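Local structure of inactive Zymogen C11 Protease (Parabacteroides distasonis, 6MZO) at residues E38-D43 with F64-E69. The protein is the inactive zymogen of a clostripain-like (C11) protease, a clan CD cysteine peptidase that probably hydrolyses peptide bonds once activated. Sequence-based numbering, arbitrary orientation.
Sequences EGIERD and FQLKLE
An apolar helix-on-sheet contact packs Ile40, on the final turn of helix 26-43, against Leu66 and Leu68 of strand 62-69 near one edge of the mixed central sheet, in the alpha/beta fold of a clan CD peptidase. The strand is next to the outermost one, 72-80, and runs antiparallel to both its neighbours. Helix and strand segments point roughly the same way, their axes inclined by 35° and 8.8 Å apart at closest approach. Ile40 turns toward the strand and divides its two branches between the leucines. Its CG1 lies anti to the carbonyl carbon (chi1 -61°), and an extended second torsion (162°) carries CD1 on to 3.7 Å from CB of Leu66; the Ile40 side chain lies nearly perpendicular to that of Leu66. The other branch, CG2, packs 3.7 Å from CG of Leu68, where the two side chains run alongside each other, pointing opposite ways. The same side chains join neighbouring parts of the fold: Ile40 also touches Leu50 of strand 49-54, and Leu66 touches Ile36 and Lys37 about one turn earlier on the helix. Toward the more exposed side, Glu41 lays its aliphatic CG 4.3 Å from CD2 of Leu68 and also touches Ile73 of strand 72-80. Leu68 spreads its two methyls along the helix backbone, with CD2 4.2 Å from CA of Glu41 and CD1 3.7 Å from the carbonyl O of Ile40.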
loop_
_atom_site.group_PDB
_atom_site.type_symbol
_atom_site.label_atom_id
_atom_site.label_comp_id
_atom_site.label_asym_id
_atom_site.label_seq_id
_atom_site.Cartn_x
_atom_site.Cartn_y
_atom_site.Cartn_z
ATOM N N GLU A 38 -9.949 -9.895 -17.387
ATOM C CA GLU A 38 -11.395 -9.688 -17.460
ATOM C C GLU A 38 -11.742 -8.198 -17.316
ATOM O O GLU A 38 -12.719 -7.713 -17.960
ATOM C CB GLU A 38 -12.157 -10.497 -16.374
ATOM C CG GLU A 38 -12.005 -11.990 -16.716
ATOM C CD GLU A 38 -12.861 -12.889 -15.876
ATOM O OE1 GLU A 38 -13.263 -12.482 -14.782
ATOM O OE2 GLU A 38 -13.147 -14.006 -16.313
ATOM N N GLY A 39 -10.994 -7.501 -16.484
ATOM C CA GLY A 39 -11.278 -6.078 -16.248
ATOM C C GLY A 39 -10.990 -5.257 -17.510
ATOM O O GLY A 39 -11.770 -4.340 -17.842
ATOM N N ILE A 40 -9.860 -5.540 -18.178
ATOM C CA ILE A 40 -9.638 -4.806 -19.441
ATOM C C ILE A 40 -10.716 -5.089 -20.420
ATOM O O ILE A 40 -11.128 -4.160 -21.176
ATOM C CB ILE A 40 -8.264 -5.229 -20.068
ATOM C CG1 ILE A 40 -7.136 -4.877 -19.074
ATOM C CG2 ILE A 40 -8.084 -4.617 -21.474
ATOM C CD1 ILE A 40 -5.843 -5.726 -19.515
ATOM N N GLU A 41 -11.150 -6.349 -20.543
ATOM C CA GLU A 41 -12.162 -6.639 -21.543
ATOM C C GLU A 41 -13.503 -5.948 -21.207
ATOM O O GLU A 41 -14.293 -5.642 -22.112
ATOM C CB GLU A 41 -12.400 -8.159 -21.689
ATOM C CG GLU A 41 -11.191 -8.945 -22.169
ATOM C CD GLU A 41 -11.475 -10.451 -22.198
ATOM O OE1 GLU A 41 -10.800 -11.223 -21.454
ATOM O OE2 GLU A 41 -12.405 -10.830 -22.936
ATOM N N ARG A 42 -13.762 -5.761 -19.903
ATOM C CA ARG A 42 -15.007 -5.128 -19.448
ATOM C C ARG A 42 -14.975 -3.632 -19.648
ATOM O O ARG A 42 -15.999 -3.079 -20.039
ATOM C CB ARG A 42 -15.245 -5.393 -17.941
ATOM C CG ARG A 42 -16.635 -4.930 -17.537
ATOM C CD ARG A 42 -16.726 -4.965 -16.009
ATOM N NE ARG A 42 -16.104 -3.754 -15.478
ATOM C CZ ARG A 42 -16.361 -3.203 -14.283
ATOM N NH1 ARG A 42 -17.310 -3.727 -13.448
ATOM N NH2 ARG A 42 -15.716 -2.100 -13.938
ATOM N N ASP A 43 -13.806 -2.996 -19.517
ATOM C CA ASP A 43 -13.792 -1.514 -19.415
ATOM C C ASP A 43 -13.115 -0.812 -20.588
ATOM O O ASP A 43 -13.427 0.356 -20.890
ATOM C CB ASP A 43 -13.035 -1.083 -18.200
ATOM C CG ASP A 43 -13.773 -1.380 -16.868
ATOM O OD1 ASP A 43 -14.952 -1.791 -16.913
ATOM O OD2 ASP A 43 -13.112 -1.176 -15.860
ATOM N N PHE A 64 5.401 -7.799 -19.775
ATOM C CA PHE A 64 4.553 -7.986 -20.961
ATOM C C PHE A 64 3.455 -6.939 -20.945
ATOM O O PHE A 64 3.070 -6.421 -19.914
ATOM C CB PHE A 64 3.944 -9.403 -21.043
ATOM C CG PHE A 64 3.208 -9.877 -19.755
ATOM C CD1 PHE A 64 3.928 -10.494 -18.747
ATOM C CD2 PHE A 64 1.820 -9.742 -19.648
ATOM C CE1 PHE A 64 3.281 -10.986 -17.573
ATOM C CE2 PHE A 64 1.140 -10.213 -18.497
ATOM C CZ PHE A 64 1.879 -10.848 -17.469
ATOM N N GLN A 65 2.958 -6.641 -22.119
ATOM C CA GLN A 65 1.841 -5.729 -22.299
ATOM C C GLN A 65 0.564 -6.559 -22.445
ATOM O O GLN A 65 0.547 -7.688 -23.026
ATOM C CB GLN A 65 2.123 -4.855 -23.546
ATOM C CG GLN A 65 0.894 -3.938 -23.829
ATOM C CD GLN A 65 1.138 -2.996 -25.022
ATOM O OE1 GLN A 65 2.003 -3.254 -25.918
ATOM N NE2 GLN A 65 0.377 -1.901 -25.046
ATOM N N LEU A 66 -0.533 -6.020 -21.920
ATOM C CA LEU A 66 -1.837 -6.604 -22.193
ATOM C C LEU A 66 -2.593 -5.558 -22.934
ATOM O O LEU A 66 -2.675 -4.421 -22.446
ATOM C CB LEU A 66 -2.605 -6.921 -20.931
ATOM C CG LEU A 66 -2.015 -8.062 -20.133
ATOM C CD1 LEU A 66 -2.825 -8.276 -18.813
ATOM C CD2 LEU A 66 -1.973 -9.397 -20.949
ATOM N N LYS A 67 -3.171 -5.901 -24.057
ATOM C CA LYS A 67 -3.958 -4.930 -24.759
ATOM C C LYS A 67 -5.199 -5.555 -25.365
ATOM O O LYS A 67 -5.303 -6.731 -25.439
ATOM C CB LYS A 67 -3.129 -4.238 -25.811
ATOM C CG LYS A 67 -2.784 -5.143 -26.948
ATOM C CD LYS A 67 -1.738 -4.541 -27.863
ATOM C CE LYS A 67 -2.039 -3.123 -28.238
ATOM N NZ LYS A 67 -1.033 -2.583 -29.179
ATOM N N LEU A 68 -6.152 -4.720 -25.718
ATOM C CA LEU A 68 -7.352 -5.171 -26.357
ATOM C C LEU A 68 -7.160 -5.177 -27.849
ATOM O O LEU A 68 -6.677 -4.272 -28.394
ATOM C CB LEU A 68 -8.509 -4.249 -26.041
ATOM C CG LEU A 68 -9.454 -4.676 -24.949
ATOM C CD1 LEU A 68 -10.640 -3.751 -24.850
ATOM C CD2 LEU A 68 -9.902 -6.110 -25.086
ATOM N N GLU A 69 -7.580 -6.235 -28.482
ATOM C CA GLU A 69 -7.482 -6.334 -29.894
ATOM C C GLU A 69 -8.792 -6.948 -30.311
ATOM O O GLU A 69 -9.113 -8.014 -29.908
ATOM C CB GLU A 69 -6.287 -7.194 -30.232
ATOM C CG GLU A 69 -6.278 -7.842 -31.561
ATOM C CD GLU A 69 -5.123 -8.806 -31.699
ATOM O OE1 GLU A 69 -5.430 -9.988 -31.899
ATOM O OE2 GLU A 69 -3.969 -8.358 -31.608
#